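PDB 4ESQ: Serine/threonine protein kinase, which probably phosphorylates serine and threonine residues of proteins using ATP as a membrane receptor kinase, here represented by its extracellular sensor domain. Local coordinates for residues L13-S18 against V86-V91; A22-S27 against G181-K186; W129-V134 against I141-T146; E151-Q156 against C172-T177. All blocks are in the same frame, centred on the assembly; numbering follows the deposited sequence.

Contact 1: residues L13-S18 against V86-V91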
loop_
_atom_site.group_PDB
_atom_site.type_symbol
_atom_site.label_atom_id
_atom_site.label_comp_id
_atom_site.label_asym_id
_atom_site.label_seq_id
_atom_site.Cartn_x
_atom_site.Cartn_y
_atom_site.Cartn_z
ATOM N N LEU A 13 14.574 0.564 -2.738
ATOM C CA LEU A 13 13.859 -0.274 -1.762
ATOM C C LEU A 13 12.675 -1.046 -2.353
ATOM O O LEU A 13 12.180 -2.007 -1.749
ATOM C CB LEU A 13 13.367 0.574 -0.584
ATOM C CG LEU A 13 14.413 1.450 0.098
ATOM C CD1 LEU A 13 13.748 2.288 1.170
ATOM C CD2 LEU A 13 15.532 0.603 0.694
ATOM N N LEU A 14 12.210 -0.635 -3.525
ATOM C CA LEU A 14 11.068 -1.293 -4.135
ATOM C C LEU A 14 11.453 -2.662 -4.689
ATOM O O LEU A 14 12.636 -2.962 -4.876
ATOM C CB LEU A 14 10.453 -0.415 -5.230
ATOM C CG LEU A 14 9.959 0.960 -4.764
ATOM C CD1 LEU A 14 9.353 1.722 -5.929
ATOM C CD2 LEU A 14 8.953 0.846 -3.618
ATOM N N LEU A 15 10.451 -3.493 -4.952
ATOM C CA LEU A 15 10.714 -4.809 -5.509
ATOM C C LEU A 15 10.870 -4.701 -7.017
ATOM O O LEU A 15 10.179 -3.924 -7.670
ATOM C CB LEU A 15 9.589 -5.774 -5.138
ATOM C CG LEU A 15 9.419 -5.990 -3.634
ATOM C CD1 LEU A 15 8.522 -7.187 -3.393
ATOM C CD2 LEU A 15 10.777 -6.185 -2.976
ATOM N N ASN A 16 11.809 -5.460 -7.570
ATOM C CA ASN A 16 12.013 -5.445 -9.009
ATOM C C ASN A 16 10.965 -6.316 -9.713
ATOM O O ASN A 16 10.137 -6.952 -9.057
ATOM C CB ASN A 16 13.446 -5.844 -9.370
ATOM C CG ASN A 16 13.769 -7.292 -9.025
ATOM O OD1 ASN A 16 12.936 -8.180 -9.173
ATOM N ND2 ASN A 16 15.003 -7.535 -8.581
ATOM N N SER A 17 11.003 -6.342 -11.042
ATOM C CA SER A 17 9.979 -7.043 -11.810
ATOM C C SER A 17 9.912 -8.536 -11.480
ATOM O O SER A 17 8.821 -9.101 -11.393
ATOM C CB SER A 17 10.168 -6.819 -13.315
ATOM O OG SER A 17 11.378 -7.385 -13.784
ATOM N N SER A 18 11.067 -9.171 -11.296
ATOM C CA SER A 18 11.091 -10.584 -10.933
ATOM C C SER A 18 10.440 -10.805 -9.578
ATOM O O SER A 18 9.630 -11.714 -9.405
ATOM C CB SER A 18 12.520 -11.128 -10.903
ATOM O OG SER A 18 12.539 -12.435 -10.347
ATOM N N VAL A 86 -0.295 -4.490 -8.512
ATOM C CA VAL A 86 0.414 -4.145 -7.286
ATOM C C VAL A 86 0.785 -2.681 -7.287
ATOM O O VAL A 86 1.313 -2.175 -8.275
ATOM C CB VAL A 86 1.702 -4.978 -7.128
ATOM C CG1 VAL A 86 2.641 -4.354 -6.071
ATOM C CG2 VAL A 86 1.358 -6.425 -6.800
ATOM N N ASN A 87 0.506 -2.003 -6.178
ATOM C CA ASN A 87 0.993 -0.651 -5.952
ATOM C C ASN A 87 1.892 -0.742 -4.722
ATOM O O ASN A 87 1.419 -1.061 -3.625
ATOM C CB ASN A 87 -0.170 0.314 -5.695
ATOM C CG ASN A 87 0.265 1.790 -5.649
ATOM O OD1 ASN A 87 1.450 2.113 -5.611
ATOM N ND2 ASN A 87 -0.715 2.687 -5.651
ATOM N N GLN A 88 3.185 -0.508 -4.919
ATOM C CA GLN A 88 4.146 -0.554 -3.822
ATOM C C GLN A 88 4.796 0.803 -3.682
ATOM O O GLN A 88 5.180 1.414 -4.671
ATOM C CB GLN A 88 5.221 -1.625 -4.060
ATOM C CG GLN A 88 5.807 -1.613 -5.464
ATOM C CD GLN A 88 7.103 -2.411 -5.565
ATOM O OE1 GLN A 88 7.764 -2.687 -4.566
ATOM N NE2 GLN A 88 7.481 -2.751 -6.782
ATOM N N ALA A 89 4.908 1.279 -2.449
ATOM C CA ALA A 89 5.510 2.581 -2.207
ATOM C C ALA A 89 6.284 2.590 -0.902
ATOM O O ALA A 89 5.942 1.878 0.046
ATOM C CB ALA A 89 4.439 3.654 -2.173
ATOM N N VAL A 90 7.328 3.415 -0.871
ATOM C CA VAL A 90 8.062 3.694 0.354
ATOM C C VAL A 90 8.062 5.193 0.604
ATOM O O VAL A 90 8.166 6.004 -0.324
ATOM C CB VAL A 90 9.492 3.160 0.300
ATOM C CG1 VAL A 90 9.473 1.644 0.463
ATOM C CG2 VAL A 90 10.155 3.550 -1.020
ATOM N N VAL A 91 7.941 5.561 1.868
ATOM C CA VAL A 91 7.792 6.961 2.223
ATOM C C VAL A 91 8.832 7.301 3.281
ATOM O O VAL A 91 8.898 6.638 4.321
ATOM C CB VAL A 91 6.377 7.256 2.758
ATOM C CG1 VAL A 91 6.242 8.736 3.101
ATOM C CG2 VAL A 91 5.306 6.827 1.734
#
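Gln88 and Leu15 are joined by two hydrogen bonds in which the carboxamide of the glutamine pairs with the backbone of the leucine. Leu15 N gives its hydrogen almost straight (175°) to Gln88 OE1 at 2.8 Å, with the donor tilted 15° from the carbonyl plane. In return Gln88 NE2 donates to Leu15 O at 3.1 Å, and that oxygen lies close to the plane of the amide. Because both ends of the carboxamide are engaged by one residue, its rotation is fixed. The side chain starts with CG between the backbone N and the carbonyl carbon (chi1 46°) and runs extended to the buried amide.

The contact sets the segment leading into helix 17-24 against strand 84-92 of the antiparallel sheet in the PknH extracellular domain. Asn16, directly after the doubly bonded leucine, is the N-cap residue of that helix, and Lys190 of the C-terminal helix donates to Leu14 O.

Leucine carbons also lie against the amide oxygen: Leu14 CB and Leu15 CB are each 3.6 Å from Gln88 OE1. The apolar contacts are made with Val90. Leu14 CD2 reaches past the glutamine to Val90 CG2 at 3.9 Å, and Leu13 touches the strand more lightly, its CB 4.2 Å from Val90 CG1. Ile187 of helix 179-192 packs on both Gln88 and Val90.

Contact 2: residues A22-S27 against G181-K186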
loop_
_atom_site.group_PDB
_atom_site.type_symbol
_atom_site.label_atom_id
_atom_site.label_comp_id
_atom_site.label_asym_id
_atom_site.label_seq_id
_atom_site.Cartn_x
_atom_site.Cartn_y
_atom_site.Cartn_z
ATOM N N ALA A 22 7.105 -12.958 -8.823
ATOM C CA ALA A 22 7.255 -14.137 -7.979
ATOM C C ALA A 22 6.243 -14.149 -6.840
ATOM O O ALA A 22 5.676 -15.191 -6.517
ATOM C CB ALA A 22 8.683 -14.220 -7.428
ATOM N N VAL A 23 6.012 -12.995 -6.229
ATOM C CA VAL A 23 5.050 -12.938 -5.134
ATOM C C VAL A 23 3.640 -13.170 -5.671
ATOM O O VAL A 23 2.846 -13.913 -5.077
ATOM C CB VAL A 23 5.120 -11.598 -4.365
ATOM C CG1 VAL A 23 3.893 -11.436 -3.446
ATOM C CG2 VAL A 23 6.414 -11.506 -3.566
ATOM N N MET A 24 3.338 -12.561 -6.810
ATOM C CA MET A 24 1.968 -12.543 -7.318
ATOM C C MET A 24 1.575 -13.800 -8.099
ATOM O O MET A 24 0.396 -14.013 -8.379
ATOM C CB MET A 24 1.714 -11.299 -8.185
ATOM C CG MET A 24 1.764 -9.964 -7.432
ATOM S SD MET A 24 0.823 -9.931 -5.885
ATOM C CE MET A 24 -0.849 -10.021 -6.511
ATOM N N GLY A 25 2.553 -14.629 -8.455
ATOM C CA GLY A 25 2.250 -15.809 -9.242
ATOM C C GLY A 25 2.093 -15.491 -10.716
ATOM O O GLY A 25 1.271 -16.091 -11.412
ATOM N N SER A 26 2.889 -14.543 -11.195
ATOM C CA SER A 26 2.847 -14.116 -12.589
ATOM C C SER A 26 4.228 -14.226 -13.223
ATOM O O SER A 26 5.219 -14.426 -12.529
ATOM C CB SER A 26 2.356 -12.663 -12.667
ATOM O OG SER A 26 2.253 -12.212 -14.005
ATOM N N SER A 27 4.288 -14.089 -14.544
ATOM C CA SER A 27 5.555 -14.013 -15.262
ATOM C C SER A 27 5.552 -12.834 -16.227
ATOM O O SER A 27 6.451 -12.712 -17.059
ATOM C CB SER A 27 5.799 -15.298 -16.073
ATOM O OG SER A 27 6.085 -16.405 -15.234
ATOM N N GLY A 181 1.434 -8.543 2.428
ATOM C CA GLY A 181 2.266 -8.807 3.584
ATOM C C GLY A 181 3.636 -9.295 3.150
ATOM O O GLY A 181 4.649 -8.915 3.740
ATOM N N GLN A 182 3.680 -10.149 2.129
ATOM C CA GLN A 182 4.970 -10.648 1.650
ATOM C C GLN A 182 5.799 -9.534 1.027
ATOM O O GLN A 182 7.016 -9.433 1.239
ATOM C CB GLN A 182 4.772 -11.719 0.590
ATOM C CG GLN A 182 4.272 -13.030 1.095
ATOM C CD GLN A 182 4.260 -14.023 -0.036
ATOM O OE1 GLN A 182 3.233 -14.238 -0.673
ATOM N NE2 GLN A 182 5.428 -14.594 -0.335
ATOM N N ILE A 183 5.142 -8.718 0.223
ATOM C CA ILE A 183 5.834 -7.626 -0.437
ATOM C C ILE A 183 6.413 -6.691 0.618
ATOM O O ILE A 183 7.595 -6.322 0.565
ATOM C CB ILE A 183 4.896 -6.896 -1.424
ATOM C CG1 ILE A 183 4.648 -7.788 -2.648
ATOM C CG2 ILE A 183 5.476 -5.558 -1.859
ATOM C CD1 ILE A 183 3.448 -7.365 -3.479
ATOM N N ALA A 184 5.595 -6.332 1.596
ATOM C CA ALA A 184 6.039 -5.421 2.647
ATOM C C ALA A 184 7.269 -5.965 3.373
ATOM O O ALA A 184 8.237 -5.239 3.619
ATOM C CB ALA A 184 4.903 -5.168 3.634
ATOM N N ALA A 185 7.233 -7.252 3.708
ATOM C CA ALA A 185 8.342 -7.865 4.429
ATOM C C ALA A 185 9.617 -7.846 3.599
ATOM O O ALA A 185 10.711 -7.640 4.135
ATOM C CB ALA A 185 7.989 -9.281 4.851
ATOM N N LYS A 186 9.484 -8.044 2.292
ATOM C CA LYS A 186 10.655 -8.015 1.423
ATOM C C LYS A 186 11.237 -6.599 1.312
ATOM O O LYS A 186 12.454 -6.420 1.326
ATOM C CB LYS A 186 10.335 -8.608 0.051
ATOM C CG LYS A 186 10.028 -10.114 0.115
ATOM C CD LYS A 186 9.551 -10.661 -1.217
ATOM C CE LYS A 186 9.320 -12.178 -1.147
ATOM N NZ LYS A 186 10.581 -12.928 -0.874
HETATM O O HOH W 1 3.587 -15.634 -2.970
#
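Val23 packs against Gln182, Ile183 and Lys186 in a small, partly buried helix-to-helix contact between the end of helix 17-24 and the C-terminal helix 179-192. The valine enters with its two methyl groups divided between different partners. Val23 CG1, anti to the backbone N (chi1 167°), lies 3.8 Å from Ile183 CG1 and 4.0 Å from Gln182 OE1. Val23 CG2 instead meets the aliphatic part of Lys186, 3.8 Å from Lys186 CE, with CD only slightly farther away. The lysine chain is extended as far as CE and bends at chi4 (-64°), which carries NZ away from the valine; the contact is with CD and CE. Gln182 and Lys186, one helical turn apart on helix 179-192, run antiparallel to the valine side chain as they pass it.

Both helices lie against the antiparallel sheet of the extracellular domain: Met24 and Ile183 each pack on Val86 of strand 84-92, and Ile183 also touches Val169 of strand 165-173. On this more buried side the two residues meet loosely, with Met24 SD 4.4 Å from Ile183 CD1. Helix 17-24 ends here, and Gly25 leaves it with a positive phi of 80°, at which a CB would be pressed against the carbonyl oxygen of Met24.

On the exposed side a water connects the two helices. It donates to Val23 O at 2.8 Å and to Gln182 OE1 at 2.7 Å, joining a carbonyl near the end of one helix to the side chain of the other, beside the Val23 CG1 contact.

Contact 3: residues W129-V134 against I141-T146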
loop_
_atom_site.group_PDB
_atom_site.type_symbol
_atom_site.label_atom_id
_atom_site.label_comp_id
_atom_site.label_asym_id
_atom_site.label_seq_id
_atom_site.Cartn_x
_atom_site.Cartn_y
_atom_site.Cartn_z
ATOM N N TRP A 129 -16.869 -1.741 -1.323
ATOM C CA TRP A 129 -15.764 -2.604 -0.913
ATOM C C TRP A 129 -15.946 -3.006 0.541
ATOM O O TRP A 129 -16.294 -2.170 1.375
ATOM C CB TRP A 129 -14.431 -1.880 -1.060
ATOM C CG TRP A 129 -13.982 -1.675 -2.464
ATOM C CD1 TRP A 129 -14.450 -0.739 -3.351
ATOM C CD2 TRP A 129 -12.949 -2.398 -3.150
ATOM N NE1 TRP A 129 -13.773 -0.844 -4.550
ATOM C CE2 TRP A 129 -12.849 -1.854 -4.449
ATOM C CE3 TRP A 129 -12.098 -3.454 -2.790
ATOM C CZ2 TRP A 129 -11.935 -2.334 -5.391
ATOM C CZ3 TRP A 129 -11.193 -3.931 -3.733
ATOM C CH2 TRP A 129 -11.121 -3.369 -5.014
ATOM N N THR A 130 -15.681 -4.277 0.845
ATOM C CA THR A 130 -15.868 -4.803 2.195
ATOM C C THR A 130 -14.521 -5.145 2.839
ATOM O O THR A 130 -13.748 -5.898 2.262
ATOM C CB THR A 130 -16.721 -6.086 2.160
ATOM O OG1 THR A 130 -17.973 -5.825 1.508
ATOM C CG2 THR A 130 -16.979 -6.582 3.562
ATOM N N PHE A 131 -14.252 -4.593 4.025
ATOM C CA PHE A 131 -13.013 -4.889 4.751
ATOM C C PHE A 131 -13.168 -6.121 5.642
ATOM O O PHE A 131 -14.204 -6.306 6.290
ATOM C CB PHE A 131 -12.611 -3.714 5.637
ATOM C CG PHE A 131 -12.221 -2.494 4.877
ATOM C CD1 PHE A 131 -10.955 -2.396 4.316
ATOM C CD2 PHE A 131 -13.102 -1.440 4.735
ATOM C CE1 PHE A 131 -10.577 -1.256 3.608
ATOM C CE2 PHE A 131 -12.729 -0.293 4.035
ATOM C CZ PHE A 131 -11.469 -0.211 3.472
ATOM N N ALA A 132 -12.122 -6.941 5.683
ATOM C CA ALA A 132 -12.017 -8.003 6.677
ATOM C C ALA A 132 -11.491 -7.396 7.974
ATOM O O ALA A 132 -11.535 -6.177 8.161
ATOM C CB ALA A 132 -11.094 -9.100 6.173
ATOM N N ASP A 133 -10.985 -8.226 8.878
ATOM C CA ASP A 133 -10.377 -7.688 10.089
ATOM C C ASP A 133 -8.919 -7.295 9.842
ATOM O O ASP A 133 -8.259 -7.816 8.946
ATOM C CB ASP A 133 -10.492 -8.670 11.260
ATOM C CG ASP A 133 -11.858 -8.620 11.936
ATOM O OD1 ASP A 133 -12.678 -7.739 11.587
ATOM O OD2 ASP A 133 -12.110 -9.454 12.830
ATOM N N VAL A 134 -8.432 -6.340 10.623
ATOM C CA VAL A 134 -7.043 -5.934 10.528
ATOM C C VAL A 134 -6.163 -7.009 11.147
ATOM O O VAL A 134 -6.419 -7.481 12.259
ATOM C CB VAL A 134 -6.788 -4.585 11.239
ATOM C CG1 VAL A 134 -5.303 -4.275 11.259
ATOM C CG2 VAL A 134 -7.556 -3.467 10.553
ATOM N N ILE A 141 0.743 -3.796 9.736
ATOM C CA ILE A 141 -0.696 -4.004 9.694
ATOM C C ILE A 141 -1.112 -4.445 8.287
ATOM O O ILE A 141 -0.545 -3.996 7.293
ATOM C CB ILE A 141 -1.475 -2.733 10.090
ATOM C CG1 ILE A 141 -1.025 -1.554 9.231
ATOM C CG2 ILE A 141 -1.313 -2.433 11.589
ATOM C CD1 ILE A 141 -1.787 -0.268 9.513
ATOM N N THR A 142 -2.106 -5.325 8.206
ATOM C CA THR A 142 -2.657 -5.723 6.916
ATOM C C THR A 142 -4.171 -5.804 7.012
ATOM O O THR A 142 -4.728 -6.005 8.091
ATOM C CB THR A 142 -2.140 -7.100 6.433
ATOM O OG1 THR A 142 -2.582 -8.124 7.333
ATOM C CG2 THR A 142 -0.614 -7.117 6.340
ATOM N N VAL A 143 -4.834 -5.653 5.878
ATOM C CA VAL A 143 -6.274 -5.862 5.818
ATOM C C VAL A 143 -6.645 -6.208 4.390
ATOM O O VAL A 143 -6.065 -5.665 3.449
ATOM C CB VAL A 143 -7.081 -4.622 6.321
ATOM C CG1 VAL A 143 -6.891 -3.432 5.385
ATOM C CG2 VAL A 143 -8.574 -4.964 6.458
ATOM N N ILE A 144 -7.589 -7.132 4.233
ATOM C CA ILE A 144 -8.076 -7.507 2.913
ATOM C C ILE A 144 -9.418 -6.837 2.640
ATOM O O ILE A 144 -10.306 -6.843 3.487
ATOM C CB ILE A 144 -8.196 -9.038 2.790
ATOM C CG1 ILE A 144 -6.802 -9.667 2.802
ATOM C CG2 ILE A 144 -8.918 -9.424 1.514
ATOM C CD1 ILE A 144 -6.835 -11.165 2.939
ATOM N N ASP A 145 -9.550 -6.222 1.470
ATOM C CA ASP A 145 -10.833 -5.651 1.081
ATOM C C ASP A 145 -11.331 -6.326 -0.185
ATOM O O ASP A 145 -10.551 -6.703 -1.050
ATOM C CB ASP A 145 -10.749 -4.139 0.907
ATOM C CG ASP A 145 -9.488 -3.709 0.228
ATOM O OD1 ASP A 145 -9.108 -4.363 -0.764
ATOM O OD2 ASP A 145 -8.864 -2.731 0.696
ATOM N N THR A 146 -12.638 -6.480 -0.280
ATOM C CA THR A 146 -13.229 -7.288 -1.336
ATOM C C THR A 146 -14.217 -6.443 -2.112
ATOM O O THR A 146 -15.112 -5.838 -1.519
ATOM C CB THR A 146 -13.963 -8.492 -0.725
ATOM O OG1 THR A 146 -13.044 -9.257 0.070
ATOM C CG2 THR A 146 -14.575 -9.367 -1.812
HETATM O O HOH W 2 -12.566 -8.757 2.693
HETATM O O HOH W 3 -17.959 -6.444 -1.097
HETATM O O HOH W 4 -7.494 -9.022 6.665
#
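Strands 125-131 and 141-147 form a beta hairpin, and Thr130 and Thr146 make a hydrogen-bonded antiparallel pair within it. Thr130 N donates to Thr146 O at 2.9 Å, and Thr146 N returns a bond to Thr130 O at 2.8 Å. Ala132 N continues the pairing with a bond of 2.9 Å to Ile144 O. Farther along, a water fills in between Asp133 O, to which it donates, and Ile144 N, from which it accepts, while Thr142 pairs with the backbone of Lys135.

Phe131 and Asp145 form the non-hydrogen-bonded pair on the other face of the sheet, where helix 51-54 covers them through Leu54. Their side chains lie side by side and point the same way, with Phe131 CE1 3.7 Å from Asp145 OD2 and the carboxylate plane turned 64° from the ring. Asp145 CG sits between the backbone N and the carbonyl carbon (chi1 41°), and the second oxygen, OD1, is 3.7 Å from Trp129 CZ3. The carboxylate therefore has an aromatic ring near each oxygen. Val143 CG2 extends the apolar surface, 4.1 Å from Phe131 CD1, and Trp110 of helix 96-111 packs on Val143 and Val134.

The threonine face is hydrated. One water lies within hydrogen-bonding distance of Thr130 O, Ile144 O and Thr146 OG1, and its two hydrogens can serve only two of them at a time. Another donates to Thr146 O and pairs with Thr130 OG1 at 2.7 Å. Both hydroxyls also have protein partners, Thr117 for Thr130 and Glu154 for Thr146.

Contact 4: residues E151-Q156 against C172-T177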
loop_
_atom_site.group_PDB
_atom_site.type_symbol
_atom_site.label_atom_id
_atom_site.label_comp_id
_atom_site.label_asym_id
_atom_site.label_seq_id
_atom_site.Cartn_x
_atom_site.Cartn_y
_atom_site.Cartn_z
ATOM N N GLU A 151 -17.185 -11.341 -9.310
ATOM C CA GLU A 151 -15.814 -11.464 -9.781
ATOM C C GLU A 151 -14.933 -12.109 -8.721
ATOM O O GLU A 151 -14.182 -13.028 -9.018
ATOM C CB GLU A 151 -15.246 -10.099 -10.179
ATOM C CG GLU A 151 -15.819 -9.559 -11.478
ATOM C CD GLU A 151 -15.106 -8.312 -11.954
ATOM O OE1 GLU A 151 -14.419 -7.678 -11.128
ATOM O OE2 GLU A 151 -15.231 -7.968 -13.149
ATOM N N GLY A 152 -15.023 -11.624 -7.484
ATOM C CA GLY A 152 -14.161 -12.116 -6.424
ATOM C C GLY A 152 -12.833 -11.373 -6.357
ATOM O O GLY A 152 -11.896 -11.821 -5.680
ATOM N N TRP A 153 -12.745 -10.254 -7.075
ATOM C CA TRP A 153 -11.565 -9.377 -7.042
ATOM C C TRP A 153 -11.362 -8.842 -5.634
ATOM O O TRP A 153 -12.310 -8.370 -5.002
ATOM C CB TRP A 153 -11.740 -8.209 -8.028
ATOM C CG TRP A 153 -10.524 -7.326 -8.196
ATOM C CD1 TRP A 153 -10.322 -6.095 -7.643
ATOM C CD2 TRP A 153 -9.343 -7.619 -8.958
ATOM N NE1 TRP A 153 -9.098 -5.595 -8.024
ATOM C CE2 TRP A 153 -8.474 -6.517 -8.825
ATOM C CE3 TRP A 153 -8.936 -8.708 -9.739
ATOM C CZ2 TRP A 153 -7.226 -6.468 -9.449
ATOM C CZ3 TRP A 153 -7.702 -8.656 -10.361
ATOM C CH2 TRP A 153 -6.859 -7.547 -10.210
ATOM N N GLU A 154 -10.126 -8.906 -5.141
ATOM C CA GLU A 154 -9.826 -8.448 -3.789
ATOM C C GLU A 154 -8.487 -7.748 -3.750
ATOM O O GLU A 154 -7.695 -7.890 -4.669
ATOM C CB GLU A 154 -9.796 -9.630 -2.816
ATOM C CG GLU A 154 -11.136 -10.302 -2.609
ATOM C CD GLU A 154 -11.061 -11.435 -1.603
ATOM O OE1 GLU A 154 -10.348 -12.426 -1.879
ATOM O OE2 GLU A 154 -11.714 -11.333 -0.540
ATOM N N CYS A 155 -8.244 -6.979 -2.692
ATOM C CA CYS A 155 -6.931 -6.368 -2.485
ATOM C C CYS A 155 -6.501 -6.611 -1.057
ATOM O O CYS A 155 -7.324 -6.597 -0.149
ATOM C CB CYS A 155 -6.969 -4.865 -2.738
ATOM S SG CYS A 155 -7.338 -4.378 -4.428
ATOM N N GLN A 156 -5.210 -6.847 -0.851
ATOM C CA GLN A 156 -4.677 -6.777 0.502
ATOM C C GLN A 156 -3.833 -5.524 0.646
ATOM O O GLN A 156 -2.953 -5.251 -0.184
ATOM C CB GLN A 156 -3.836 -7.998 0.866
ATOM C CG GLN A 156 -3.413 -7.989 2.345
ATOM C CD GLN A 156 -2.357 -9.025 2.676
ATOM O OE1 GLN A 156 -1.436 -9.250 1.895
ATOM N NE2 GLN A 156 -2.482 -9.657 3.848
ATOM N N CYS A 172 -3.500 -6.731 -5.429
ATOM C CA CYS A 172 -4.853 -7.114 -5.831
ATOM C C CYS A 172 -4.874 -8.260 -6.830
ATOM O O CYS A 172 -3.974 -8.399 -7.654
ATOM C CB CYS A 172 -5.586 -5.915 -6.437
ATOM S SG CYS A 172 -5.550 -4.387 -5.431
ATOM N N GLY A 173 -5.927 -9.063 -6.771
ATOM C CA GLY A 173 -6.050 -10.211 -7.656
ATOM C C GLY A 173 -7.246 -11.052 -7.273
ATOM O O GLY A 173 -8.052 -10.644 -6.436
ATOM N N TYR A 174 -7.372 -12.230 -7.881
ATOM C CA TYR A 174 -8.492 -13.115 -7.572
ATOM C C TYR A 174 -8.158 -14.139 -6.485
ATOM O O TYR A 174 -9.060 -14.790 -5.949
ATOM C CB TYR A 174 -8.947 -13.858 -8.825
ATOM C CG TYR A 174 -9.594 -12.985 -9.863
ATOM C CD1 TYR A 174 -10.948 -12.676 -9.786
ATOM C CD2 TYR A 174 -8.864 -12.478 -10.928
ATOM C CE1 TYR A 174 -11.553 -11.877 -10.736
ATOM C CE2 TYR A 174 -9.468 -11.678 -11.888
ATOM C CZ TYR A 174 -10.812 -11.385 -11.782
ATOM O OH TYR A 174 -11.431 -10.593 -12.721
ATOM N N GLN A 175 -6.875 -14.286 -6.173
ATOM C CA GLN A 175 -6.409 -15.290 -5.219
ATOM C C GLN A 175 -5.549 -14.674 -4.137
ATOM O O GLN A 175 -4.444 -15.149 -3.872
ATOM C CB GLN A 175 -5.576 -16.365 -5.926
ATOM C CG GLN A 175 -6.374 -17.376 -6.702
ATOM C CD GLN A 175 -5.496 -18.448 -7.325
ATOM O OE1 GLN A 175 -4.428 -18.161 -7.856
ATOM N NE2 GLN A 175 -5.945 -19.692 -7.261
ATOM N N ILE A 176 -6.051 -13.614 -3.517
ATOM C CA ILE A 176 -5.290 -12.905 -2.503
ATOM C C ILE A 176 -5.355 -13.608 -1.153
ATOM O O ILE A 176 -6.436 -13.971 -0.685
ATOM C CB ILE A 176 -5.801 -11.455 -2.350
ATOM C CG1 ILE A 176 -5.538 -10.646 -3.628
ATOM C CG2 ILE A 176 -5.170 -10.784 -1.137
ATOM C CD1 ILE A 176 -4.072 -10.519 -4.007
ATOM N N THR A 177 -4.191 -13.807 -0.538
ATOM C CA THR A 177 -4.128 -14.246 0.848
ATOM C C THR A 177 -3.205 -13.348 1.651
ATOM O O THR A 177 -3.654 -12.669 2.560
ATOM C CB THR A 177 -3.687 -15.712 0.998
ATOM O OG1 THR A 177 -2.502 -15.942 0.231
ATOM C CG2 THR A 177 -4.799 -16.654 0.523
HETATM O O HOH W 5 -8.721 -12.565 -3.882
#
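Trp153 turns an edge of its indole toward the face of the Tyr174 ring in a T-shaped pair, with the planes at 80° and the centroid of the six-membered ring 5.2 Å from that of the tyrosine. Trp153 CE3 stands over the phenol, displaced toward its rim, while Glu151 O lies at the tyrosine edge, 3.3 Å from Tyr174 CD1. Over one face of the indole runs the backbone of Cys172 and Gly173, and Gly173 CA makes a CH-pi contact 3.9 Å from the centroid of the six-membered ring. Chi1 (-173°) sets Trp153 CG anti to the backbone N, and chi2 turns the ring, whose CZ2 lies 3.5 Å from Cys172 CB.

This is the open end of the beta hairpin formed by strands 154-162 and 165-173. Glu154 and Gly173 exchange two backbone hydrogen bonds, each 3.0 Å from N to O. Ile176, just beyond the strand, folds back so that its CG2 rests on Gln156 CB. Gln156 NE2 bonds to Asn178 OD1, and its OE1 accepts from Gly181 N near the start of the C-terminal helix. A water bridges the loop to the strands, donating to Glu154 OE1 and Gly173 O and accepting from Ile176 N; the other carboxylate oxygen of Glu154 is bonded to Thr146.

At the neighbouring non-hydrogen-bonded pair a disulfide links the strands covalently, with Cys155 SG 2.1 Å from Cys172 SG and a torsion of 104° about the S-S bond.

How the contacts relate
Contacts 1, 3 and 4 all reach one antiparallel sheet, while contact 2 lies in the helices packed against it. Contacts 1 and 2 share helix 17-24 and touch where Val86 CG2 meets Met24 CG at 3.6 Å. Contact 2 reaches contact 4 through Met24 CE, 3.7 Å from Cys172 O. Contacts 3 and 4 join through neighbouring strands, with Asp145 N 2.8 Å from Cys155 O. Contacts 1 and 3 sit on opposite sides of the chain's centre, their own centres about 21 Å apart. Terbium ions lie about 4 Å from the Glu151 side chain and about 8 Å from that of Trp129, and a buffer molecule, probably from the crystallisation liquor, sits beside Glu151.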